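Local coordinates for protein LP15968p (Drosophila melanogaster, PDB 3MN8) that releases C-terminal arginine and lysine from peptides and proteins as a zinc metallocarboxypeptidase, represented here by its first, active carboxypeptidase-like domain and the transthyretin-like domain that follows, at residues A115-G120 with S126-L131; D270-G275 with A280-L285; A359-K364 with Y374-T379. All coordinates share one frame; numbering follows the deposited sequence.

Interaction 1: A115-G120 with S126-L131; sequences AQYLLG and SDLGQL. With NAG (2-acetamido-2-deoxy-beta-D-glucopyranose), chain E.
Leu118 and Leu128 mark the crossing of helices 115-120 and 126-131, whose axes pass 9.9 Å apart at a signed angle of -101°, so the second helix runs almost square to the first after a short connection. Both belong to the carboxypeptidase domain and lie away from its catalytic zinc. The contact is made by four buried side chains. Leu128 reaches across with both methyls: CD1 lies against Tyr117 CE2 at 3.4 Å, oblique to the ring, and CD2 meets Leu118 CD2 at 3.9 Å. One turn further on, Leu131 sends CD2 to the same methyl, Leu118 CD2, at 4.1 Å, so that this single carbon is approached by two leucines of the other helix. Tyr117 and Leu128 cross at about a right angle. With CG trans to the backbone nitrogen (chi1 -177°), the phenol swings from its place on the helix flank so that its CE2 side comes up to Leu128, while OH hydrogen-bonds to Glu30. The ring also meets that of Trp321, on helix 317-333. Replacing Tyr117 with an alanine would probably open a gap beside Leu128 CD1 and leave Glu30 without this hydroxyl partner. On the outer side of helix 126-131, Gly129 CA comes within 3.4 Å of C8 in the acetyl group of the N-acetylglucosamine, the sugar of the N-glycosylated Asn133; the absence of a side chain at Gly129 leaves room for that methyl. Arg82 hydrogen-bonds to the sugar. No hydrogen bond joins 115-120 to 126-131: between these segments the contact is wholly apolar, set by the fit of leucine methyls and one aromatic ring, whose polar end is satisfied by Glu30, beyond both.

Interaction 2: D270-G275 with A280-L285; sequences DSFSGG and AHWYEL. With GEM ((2-guanidinoethylmercapto)succinic acid), chain G.
Phe272, its CG trans to the carbonyl carbon (chi1 -71°), and Trp282, its CG trans to the backbone N (chi1 -173°), extend their rings towards each other from a loop and a short helix. The result is a T-shaped stack: the phenyl edge points at the indole face, ring planes at 76°, with the centroids of the Phe272 ring and the Trp282 five-membered ring 5.1 Å apart. The leading atom, Phe272 CZ, sits 3.8 Å from Trp282 CE2. The opposite indole face carries Tyr283 CE2, offset toward the rim, so Trp282 is held between two aromatic residues. Its six-membered ring also borders the inhibitor, with CZ3 beside GEM C5. Tyr283 O faces the guanidinium: GEM N2 lies 2.5 Å from it, too short for the exact geometry to be trusted, and GEM N4 gives it a weak bond of 3.0 Å. GEM N2 also lies 3.4 Å above the phenol plane, over its centre. Leu285 CD2 lines the pocket beside GEM N4, and Gly279 O accepts a further bond from the inhibitor. A guanidinium held in this way is consistent with the S1' pocket by which M14 carboxypeptidases of this specificity recognise a C-terminal arginine or lysine.

Interaction 3: A359-K364 with Y374-T379; sequences AGLEEK and YWRLLT
Leu361 and Leu378 supply the apolar part of this contact: methyl CD1 of Leu361 stands 3.9 Å from CD2 of Leu378, their side chains crossing at a slant. The larger share falls to Arg376, whose guanidinium is packed against the loop without hydrogen-bonding to it. Its NH2 lies beside the aliphatic part of Leu361, with CB at 3.2 Å from that nitrogen, and Leu361 CG approaches the edge of the flat group in its plane. Lys364 O hangs over one face; although it is 3.1 Å from Arg376 NH1, the angle is too poor for a bond. A bend at chi2 (65°) turns the arginine chain toward the loop, where NH1 also touches Lys364 CG at 3.5 Å. The polar ends find partners in the catalytic domain: Arg376 NH2 forms a salt bridge with Asp244, while Lys364 NZ, 6.5 Å from Arg376 NH1, bonds to Tyr294 O and Ser297 O and makes a cation-pi contact with Tyr294. Two bonds within the loop shape it. A type I turn is closed by the backbone bond from Lys364 N to Leu361 O, and ahead of it Gly360 N gives a fairly straight bond of 3.2 Å to the side-chain atom Glu362 OE1, met from above the carboxylate plane. In the transthyretin-like domain, the loop joins strands 355-358 and 366-367 of one sheet and packs on the end of edge strand 373-376 of the other; Arg376 rests on Val358 and Ile339 of the two sheets, and Thr379 beyond touches helix 245-257 of the catalytic domain.

Overall arrangement
The three contacts follow one another along the chain and do not touch. Interactions 1 and 2 share the carboxypeptidase domain, their centres about 32 Å apart, but only interaction 2 belongs to the active site: the Trp282 side chain is about 4 Å from that of Glu305, the predicted proton donor/acceptor, and about 8 Å from the zinc, which His101, Glu104 and His217 hold. Interaction 3 lies in the transthyretin-like domain, its centre about 25 Å from that of interaction 2 and its nearest atoms about 12 Å from interaction 1. Helix 245-257 connects the two regions, since Ser256 bonds to Gly274 of interaction 2 while Val247 touches Thr379 of interaction 3. Helix 317-333, beside interaction 1, precedes strand 339-344, which borders Arg376.

Interaction 1: A115-G120 with S126-L131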
loop_
_atom_site.group_PDB
_atom_site.type_symbol
_atom_site.label_atom_id
_atom_site.label_comp_id
_atom_site.label_asym_id
_atom_site.label_seq_id
_atom_site.Cartn_x
_atom_site.Cartn_y
_atom_site.Cartn_z
ATOM N N ALA A 115 4.984 13.098 1.683
ATOM C CA ALA A 115 6.394 13.171 1.314
ATOM C C ALA A 115 7.083 14.327 2.021
ATOM O O ALA A 115 8.032 14.135 2.783
ATOM C CB ALA A 115 6.532 13.332 -0.204
ATOM N N GLN A 116 6.601 15.535 1.755
ATOM C CA GLN A 116 7.131 16.722 2.395
ATOM C C GLN A 116 7.063 16.607 3.916
ATOM O O GLN A 116 8.057 16.842 4.606
ATOM C CB GLN A 116 6.345 17.935 1.930
ATOM C CG GLN A 116 6.458 18.222 0.434
ATOM C CD GLN A 116 5.454 19.287 -0.026
ATOM O OE1 GLN A 116 5.707 20.495 0.069
ATOM N NE2 GLN A 116 4.301 18.836 -0.504
ATOM N N TYR A 117 5.888 16.232 4.424
ATOM C CA TYR A 117 5.651 16.105 5.859
ATOM C C TYR A 117 6.685 15.221 6.556
ATOM O O TYR A 117 7.353 15.632 7.504
ATOM C CB TYR A 117 4.251 15.554 6.118
ATOM C CG TYR A 117 3.904 15.462 7.583
ATOM C CD1 TYR A 117 3.436 16.569 8.274
ATOM C CD2 TYR A 117 4.052 14.271 8.279
ATOM C CE1 TYR A 117 3.124 16.501 9.618
ATOM C CE2 TYR A 117 3.741 14.182 9.631
ATOM C CZ TYR A 117 3.277 15.304 10.295
ATOM O OH TYR A 117 2.971 15.235 11.631
ATOM N N LEU A 118 6.814 13.995 6.083
ATOM C CA LEU A 118 7.781 13.071 6.642
ATOM C C LEU A 118 9.186 13.639 6.616
ATOM O O LEU A 118 9.859 13.698 7.638
ATOM C CB LEU A 118 7.747 11.740 5.891
ATOM C CG LEU A 118 6.549 10.880 6.266
ATOM C CD1 LEU A 118 6.512 9.602 5.443
ATOM C CD2 LEU A 118 6.576 10.582 7.764
ATOM N N LEU A 119 9.639 14.047 5.442
ATOM C CA LEU A 119 11.004 14.526 5.316
ATOM C C LEU A 119 11.279 15.725 6.200
ATOM O O LEU A 119 12.211 15.698 7.001
ATOM C CB LEU A 119 11.335 14.846 3.863
ATOM C CG LEU A 119 11.676 13.598 3.055
ATOM C CD1 LEU A 119 11.848 13.944 1.573
ATOM C CD2 LEU A 119 12.925 12.933 3.642
ATOM N N GLY A 120 10.460 16.764 6.062
ATOM C CA GLY A 120 10.685 18.016 6.770
ATOM C C GLY A 120 10.425 17.958 8.270
ATOM O O GLY A 120 10.712 18.917 8.990
ATOM N N SER A 126 9.910 12.972 17.020
ATOM C CA SER A 126 10.400 11.632 17.388
ATOM C C SER A 126 9.635 10.469 16.737
ATOM O O SER A 126 10.228 9.653 16.038
ATOM C CB SER A 126 10.427 11.471 18.914
ATOM O OG SER A 126 11.418 10.542 19.315
ATOM N N ASP A 127 8.328 10.389 16.977
ATOM C CA ASP A 127 7.475 9.393 16.321
ATOM C C ASP A 127 7.858 9.169 14.855
ATOM O O ASP A 127 8.171 8.046 14.450
ATOM C CB ASP A 127 6.000 9.811 16.395
ATOM C CG ASP A 127 5.352 9.456 17.719
ATOM O OD1 ASP A 127 5.673 8.382 18.273
ATOM O OD2 ASP A 127 4.506 10.242 18.198
ATOM N N LEU A 128 7.821 10.247 14.071
ATOM C CA LEU A 128 8.157 10.222 12.647
ATOM C C LEU A 128 9.597 9.766 12.407
ATOM O O LEU A 128 9.859 8.889 11.576
ATOM C CB LEU A 128 7.957 11.613 12.037
ATOM C CG LEU A 128 6.556 12.230 12.126
ATOM C CD1 LEU A 128 6.539 13.658 11.549
ATOM C CD2 LEU A 128 5.540 11.349 11.424
ATOM N N GLY A 129 10.533 10.377 13.128
ATOM C CA GLY A 129 11.925 9.981 13.040
ATOM C C GLY A 129 12.028 8.480 13.195
ATOM O O GLY A 129 12.829 7.828 12.520
ATOM N N GLN A 130 11.190 7.932 14.073
ATOM C CA GLN A 130 11.255 6.514 14.397
ATOM C C GLN A 130 10.548 5.712 13.327
ATOM O O GLN A 130 10.982 4.616 12.963
ATOM C CB GLN A 130 10.641 6.245 15.768
ATOM C CG GLN A 130 11.237 5.026 16.475
ATOM C CD GLN A 130 10.670 3.721 15.959
ATOM O OE1 GLN A 130 9.621 3.711 15.324
ATOM N NE2 GLN A 130 11.355 2.611 16.234
ATOM N N LEU A 131 9.454 6.264 12.824
ATOM C CA LEU A 131 8.751 5.655 11.705
ATOM C C LEU A 131 9.699 5.481 10.515
ATOM O O LEU A 131 9.808 4.406 9.933
ATOM C CB LEU A 131 7.570 6.535 11.290
ATOM C CG LEU A 131 6.770 6.008 10.101
ATOM C CD1 LEU A 131 6.080 4.712 10.494
ATOM C CD2 LEU A 131 5.773 7.054 9.616
HETATM C C1 NAG E . 16.761 7.705 13.464
HETATM C C2 NAG E . 16.903 7.621 14.983
HETATM C C3 NAG E . 17.893 8.633 15.547
HETATM C C4 NAG E . 19.154 8.697 14.688
HETATM C C5 NAG E . 18.787 8.813 13.216
HETATM C C6 NAG E . 20.032 8.790 12.349
HETATM C C7 NAG E . 14.818 8.806 15.718
HETATM C C8 NAG E . 14.938 9.895 14.684
HETATM N N2 NAG E . 15.605 7.725 15.641
HETATM O O3 NAG E . 18.215 8.262 16.874
HETATM O O4 NAG E . 19.957 9.798 15.061
HETATM O O5 NAG E . 18.014 7.705 12.838
HETATM O O6 NAG E . 20.500 7.458 12.321
HETATM O O7 NAG E . 13.984 8.917 16.617
#

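Interaction 2: D270-G275 with A280-L285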
loop_
_atom_site.group_PDB
_atom_site.type_symbol
_atom_site.label_atom_id
_atom_site.label_comp_id
_atom_site.label_asym_id
_atom_site.label_seq_id
_atom_site.Cartn_x
_atom_site.Cartn_y
_atom_site.Cartn_z
ATOM N N ASP A 270 -23.690 5.991 1.349
ATOM C CA ASP A 270 -23.222 4.625 1.592
ATOM C C ASP A 270 -23.407 4.240 3.048
ATOM O O ASP A 270 -23.404 5.107 3.925
ATOM C CB ASP A 270 -21.748 4.484 1.228
ATOM C CG ASP A 270 -21.475 4.779 -0.233
ATOM O OD1 ASP A 270 -22.340 4.469 -1.078
ATOM O OD2 ASP A 270 -20.389 5.315 -0.535
ATOM N N SER A 271 -23.573 2.942 3.296
ATOM C CA SER A 271 -23.636 2.429 4.660
ATOM C C SER A 271 -22.588 1.344 4.878
ATOM O O SER A 271 -22.762 0.199 4.449
ATOM C CB SER A 271 -25.026 1.889 4.983
ATOM O OG SER A 271 -25.058 1.312 6.283
ATOM N N PHE A 272 -21.497 1.714 5.547
ATOM C CA PHE A 272 -20.374 0.808 5.769
ATOM C C PHE A 272 -20.049 0.689 7.265
ATOM O O PHE A 272 -19.423 1.576 7.838
ATOM C CB PHE A 272 -19.146 1.310 5.012
ATOM C CG PHE A 272 -19.243 1.171 3.512
ATOM C CD1 PHE A 272 -19.081 2.282 2.686
ATOM C CD2 PHE A 272 -19.468 -0.071 2.922
ATOM C CE1 PHE A 272 -19.142 2.164 1.290
ATOM C CE2 PHE A 272 -19.536 -0.200 1.530
ATOM C CZ PHE A 272 -19.372 0.926 0.712
ATOM N N SER A 273 -20.479 -0.407 7.888
ATOM C CA SER A 273 -20.282 -0.619 9.327
ATOM C C SER A 273 -18.823 -0.418 9.734
ATOM O O SER A 273 -17.928 -1.142 9.273
ATOM C CB SER A 273 -20.756 -2.022 9.740
ATOM O OG SER A 273 -20.427 -2.308 11.093
ATOM N N GLY A 274 -18.593 0.567 10.600
ATOM C CA GLY A 274 -17.258 0.846 11.098
ATOM C C GLY A 274 -16.409 1.556 10.060
ATOM O O GLY A 274 -15.216 1.816 10.266
ATOM N N GLY A 275 -17.038 1.863 8.931
ATOM C CA GLY A 275 -16.381 2.602 7.873
ATOM C C GLY A 275 -15.462 1.762 7.015
ATOM O O GLY A 275 -14.639 2.295 6.277
ATOM N N ALA A 280 -15.554 -7.251 -2.558
ATOM C CA ALA A 280 -16.618 -8.046 -3.157
ATOM C C ALA A 280 -17.989 -7.703 -2.590
ATOM O O ALA A 280 -18.942 -7.510 -3.346
ATOM C CB ALA A 280 -16.328 -9.532 -2.969
ATOM N N HIS A 281 -18.087 -7.644 -1.259
ATOM C CA HIS A 281 -19.358 -7.364 -0.595
ATOM C C HIS A 281 -19.920 -6.008 -1.009
ATOM O O HIS A 281 -21.133 -5.853 -1.157
ATOM C CB HIS A 281 -19.239 -7.441 0.924
ATOM C CG HIS A 281 -20.563 -7.429 1.619
ATOM N ND1 HIS A 281 -21.159 -6.271 2.070
ATOM C CD2 HIS A 281 -21.426 -8.432 1.907
ATOM C CE1 HIS A 281 -22.326 -6.564 2.619
ATOM N NE2 HIS A 281 -22.513 -7.868 2.530
ATOM N N TRP A 282 -19.046 -5.024 -1.185
ATOM C CA TRP A 282 -19.477 -3.779 -1.792
ATOM C C TRP A 282 -20.053 -4.108 -3.172
ATOM O O TRP A 282 -21.278 -4.126 -3.382
ATOM C CB TRP A 282 -18.303 -2.817 -1.923
ATOM C CG TRP A 282 -18.713 -1.470 -2.395
ATOM C CD1 TRP A 282 -19.976 -1.065 -2.733
ATOM C CD2 TRP A 282 -17.860 -0.336 -2.584
ATOM N NE1 TRP A 282 -19.960 0.254 -3.117
ATOM C CE2 TRP A 282 -18.675 0.730 -3.034
ATOM C CE3 TRP A 282 -16.487 -0.115 -2.413
ATOM C CZ2 TRP A 282 -18.157 1.997 -3.330
ATOM C CZ3 TRP A 282 -15.978 1.141 -2.700
ATOM C CH2 TRP A 282 -16.816 2.182 -3.155
ATOM N N TYR A 283 -19.147 -4.373 -4.105
ATOM C CA TYR A 283 -19.497 -4.950 -5.397
ATOM C C TYR A 283 -18.236 -5.566 -5.985
ATOM O O TYR A 283 -17.130 -5.046 -5.786
ATOM C CB TYR A 283 -20.076 -3.899 -6.347
ATOM C CG TYR A 283 -19.162 -2.696 -6.565
ATOM C CD1 TYR A 283 -18.185 -2.699 -7.558
ATOM C CD2 TYR A 283 -19.277 -1.561 -5.778
ATOM C CE1 TYR A 283 -17.355 -1.604 -7.757
ATOM C CE2 TYR A 283 -18.449 -0.471 -5.971
ATOM C CZ TYR A 283 -17.494 -0.493 -6.960
ATOM O OH TYR A 283 -16.681 0.608 -7.147
ATOM N N GLU A 284 -18.401 -6.681 -6.695
ATOM C CA GLU A 284 -17.254 -7.398 -7.238
ATOM C C GLU A 284 -16.659 -6.701 -8.446
ATOM O O GLU A 284 -17.343 -6.017 -9.211
ATOM C CB GLU A 284 -17.587 -8.861 -7.562
ATOM C CG GLU A 284 -17.765 -9.729 -6.316
ATOM C CD GLU A 284 -17.774 -11.220 -6.621
ATOM O OE1 GLU A 284 -18.110 -12.020 -5.710
ATOM O OE2 GLU A 284 -17.445 -11.594 -7.769
ATOM N N LEU A 285 -15.359 -6.869 -8.597
ATOM C CA LEU A 285 -14.670 -6.353 -9.753
ATOM C C LEU A 285 -13.476 -7.264 -9.948
ATOM O O LEU A 285 -13.002 -7.894 -8.996
ATOM C CB LEU A 285 -14.253 -4.900 -9.513
ATOM C CG LEU A 285 -13.147 -4.608 -8.491
ATOM C CD1 LEU A 285 -11.808 -4.668 -9.185
ATOM C CD2 LEU A 285 -13.338 -3.247 -7.828
HETATM C C8 GEM G . -13.655 0.653 -7.119
HETATM S S7 GEM G . -12.231 0.041 -6.262
HETATM C C6 GEM G . -12.858 -0.038 -4.608
HETATM C C5 GEM G . -14.149 -0.842 -4.478
HETATM N N3 GEM G . -13.820 -2.240 -4.709
HETATM C C1 GEM G . -14.673 -3.248 -4.857
HETATM N N4 GEM G . -14.226 -4.480 -5.063
HETATM N N2 GEM G . -15.982 -3.026 -4.804
HETATM C C9 GEM G . -13.369 0.545 -8.593
HETATM O O14 GEM G . -12.227 0.176 -8.947
HETATM O O15 GEM G . -14.275 0.815 -9.410
HETATM C C10 GEM G . -14.042 2.085 -6.711
HETATM C C11 GEM G . -13.082 3.199 -7.110
HETATM O O12 GEM G . -12.745 4.017 -6.219
HETATM O O13 GEM G . -12.689 3.293 -8.301
#

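Interaction 3: A359-K364 with Y374-T379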
loop_
_atom_site.group_PDB
_atom_site.type_symbol
_atom_site.label_atom_id
_atom_site.label_comp_id
_atom_site.label_asym_id
_atom_site.label_seq_id
_atom_site.Cartn_x
_atom_site.Cartn_y
_atom_site.Cartn_z
ATOM N N ALA A 359 0.175 -21.798 11.293
ATOM C CA ALA A 359 -0.970 -22.685 11.469
ATOM C C ALA A 359 -2.289 -21.925 11.389
ATOM O O ALA A 359 -2.542 -21.018 12.183
ATOM C CB ALA A 359 -0.866 -23.429 12.792
ATOM N N GLY A 360 -3.129 -22.309 10.433
ATOM C CA GLY A 360 -4.421 -21.676 10.249
ATOM C C GLY A 360 -4.348 -20.565 9.222
ATOM O O GLY A 360 -5.352 -19.951 8.872
ATOM N N LEU A 361 -3.140 -20.290 8.754
ATOM C CA LEU A 361 -2.926 -19.310 7.698
ATOM C C LEU A 361 -1.965 -19.886 6.661
ATOM O O LEU A 361 -1.230 -19.148 5.997
ATOM C CB LEU A 361 -2.362 -18.014 8.275
ATOM C CG LEU A 361 -3.239 -17.289 9.305
ATOM C CD1 LEU A 361 -2.449 -16.181 9.981
ATOM C CD2 LEU A 361 -4.518 -16.737 8.689
ATOM N N GLU A 362 -1.981 -21.210 6.536
ATOM C CA GLU A 362 -1.055 -21.922 5.669
ATOM C C GLU A 362 -1.345 -21.709 4.184
ATOM O O GLU A 362 -0.532 -22.055 3.329
ATOM C CB GLU A 362 -1.063 -23.422 5.999
ATOM C CG GLU A 362 0.015 -23.850 6.988
ATOM C CD GLU A 362 -0.531 -24.657 8.153
ATOM O OE1 GLU A 362 -1.728 -24.489 8.492
ATOM O OE2 GLU A 362 0.248 -25.449 8.734
ATOM N N GLU A 363 -2.505 -21.146 3.876
ATOM C CA GLU A 363 -2.838 -20.857 2.489
ATOM C C GLU A 363 -2.127 -19.587 2.007
ATOM O O GLU A 363 -1.946 -19.373 0.801
ATOM C CB GLU A 363 -4.355 -20.766 2.298
ATOM C CG GLU A 363 -5.055 -22.118 2.327
ATOM C CD GLU A 363 -6.550 -22.014 2.108
ATOM O OE1 GLU A 363 -7.222 -21.303 2.884
ATOM O OE2 GLU A 363 -7.054 -22.655 1.163
ATOM N N LYS A 364 -1.708 -18.751 2.949
ATOM C CA LYS A 364 -0.919 -17.577 2.606
ATOM C C LYS A 364 0.452 -17.603 3.267
ATOM O O LYS A 364 0.673 -16.923 4.262
ATOM C CB LYS A 364 -1.652 -16.297 2.995
ATOM C CG LYS A 364 -0.923 -15.021 2.596
ATOM C CD LYS A 364 -0.563 -15.059 1.129
ATOM C CE LYS A 364 -0.151 -13.698 0.581
ATOM N NZ LYS A 364 0.492 -13.891 -0.751
ATOM N N TYR A 374 11.638 -12.361 6.072
ATOM C CA TYR A 374 10.190 -12.415 5.948
ATOM C C TYR A 374 9.583 -11.560 7.055
ATOM O O TYR A 374 10.160 -11.407 8.137
ATOM C CB TYR A 374 9.677 -13.845 6.071
ATOM C CG TYR A 374 9.645 -14.324 7.501
ATOM C CD1 TYR A 374 10.741 -14.986 8.063
ATOM C CD2 TYR A 374 8.530 -14.088 8.305
ATOM C CE1 TYR A 374 10.718 -15.401 9.396
ATOM C CE2 TYR A 374 8.500 -14.498 9.629
ATOM C CZ TYR A 374 9.594 -15.153 10.166
ATOM O OH TYR A 374 9.552 -15.560 11.473
ATOM N N TRP A 375 8.424 -10.987 6.763
ATOM C CA TRP A 375 7.647 -10.276 7.749
ATOM C C TRP A 375 6.261 -10.869 7.662
ATOM O O TRP A 375 5.670 -10.893 6.579
ATOM C CB TRP A 375 7.551 -8.790 7.409
ATOM C CG TRP A 375 8.856 -8.119 7.199
ATOM C CD1 TRP A 375 9.498 -7.265 8.063
ATOM C CD2 TRP A 375 9.686 -8.215 6.037
ATOM N NE1 TRP A 375 10.686 -6.843 7.511
ATOM C CE2 TRP A 375 10.826 -7.415 6.270
ATOM C CE3 TRP A 375 9.583 -8.911 4.823
ATOM C CZ2 TRP A 375 11.848 -7.297 5.342
ATOM C CZ3 TRP A 375 10.603 -8.798 3.909
ATOM C CH2 TRP A 375 11.718 -7.997 4.168
ATOM N N ARG A 376 5.731 -11.351 8.780
ATOM C CA ARG A 376 4.389 -11.905 8.770
ATOM C C ARG A 376 3.498 -11.089 9.683
ATOM O O ARG A 376 3.583 -11.159 10.919
ATOM C CB ARG A 376 4.392 -13.380 9.167
ATOM C CG ARG A 376 3.010 -14.020 9.244
ATOM C CD ARG A 376 2.323 -14.075 7.894
ATOM N NE ARG A 376 0.982 -14.653 7.989
ATOM C CZ ARG A 376 0.110 -14.725 6.986
ATOM N NH1 ARG A 376 0.413 -14.250 5.788
ATOM N NH2 ARG A 376 -1.076 -15.277 7.178
ATOM N N LEU A 377 2.653 -10.286 9.057
ATOM C CA LEU A 377 1.760 -9.428 9.806
ATOM C C LEU A 377 0.793 -10.303 10.566
ATOM O O LEU A 377 0.209 -11.224 10.004
ATOM C CB LEU A 377 0.999 -8.510 8.856
ATOM C CG LEU A 377 1.859 -7.621 7.967
ATOM C CD1 LEU A 377 0.977 -6.602 7.272
ATOM C CD2 LEU A 377 2.956 -6.941 8.773
ATOM N N LEU A 378 0.601 -10.009 11.840
ATOM C CA LEU A 378 -0.302 -10.817 12.641
ATOM C C LEU A 378 -1.152 -9.991 13.601
ATOM O O LEU A 378 -0.729 -8.984 14.143
ATOM C CB LEU A 378 0.473 -11.914 13.394
ATOM C CG LEU A 378 1.068 -13.091 12.598
ATOM C CD1 LEU A 378 1.993 -13.928 13.453
ATOM C CD2 LEU A 378 -0.017 -13.979 12.011
ATOM N N THR A 379 -2.380 -10.434 13.771
ATOM C CA THR A 379 -3.239 -9.971 14.829
ATOM C C THR A 379 -2.645 -10.485 16.127
ATOM O O THR A 379 -1.949 -11.501 16.118
ATOM C CB THR A 379 -4.623 -10.583 14.622
ATOM O OG1 THR A 379 -5.241 -9.937 13.502
ATOM C CG2 THR A 379 -5.510 -10.430 15.862
#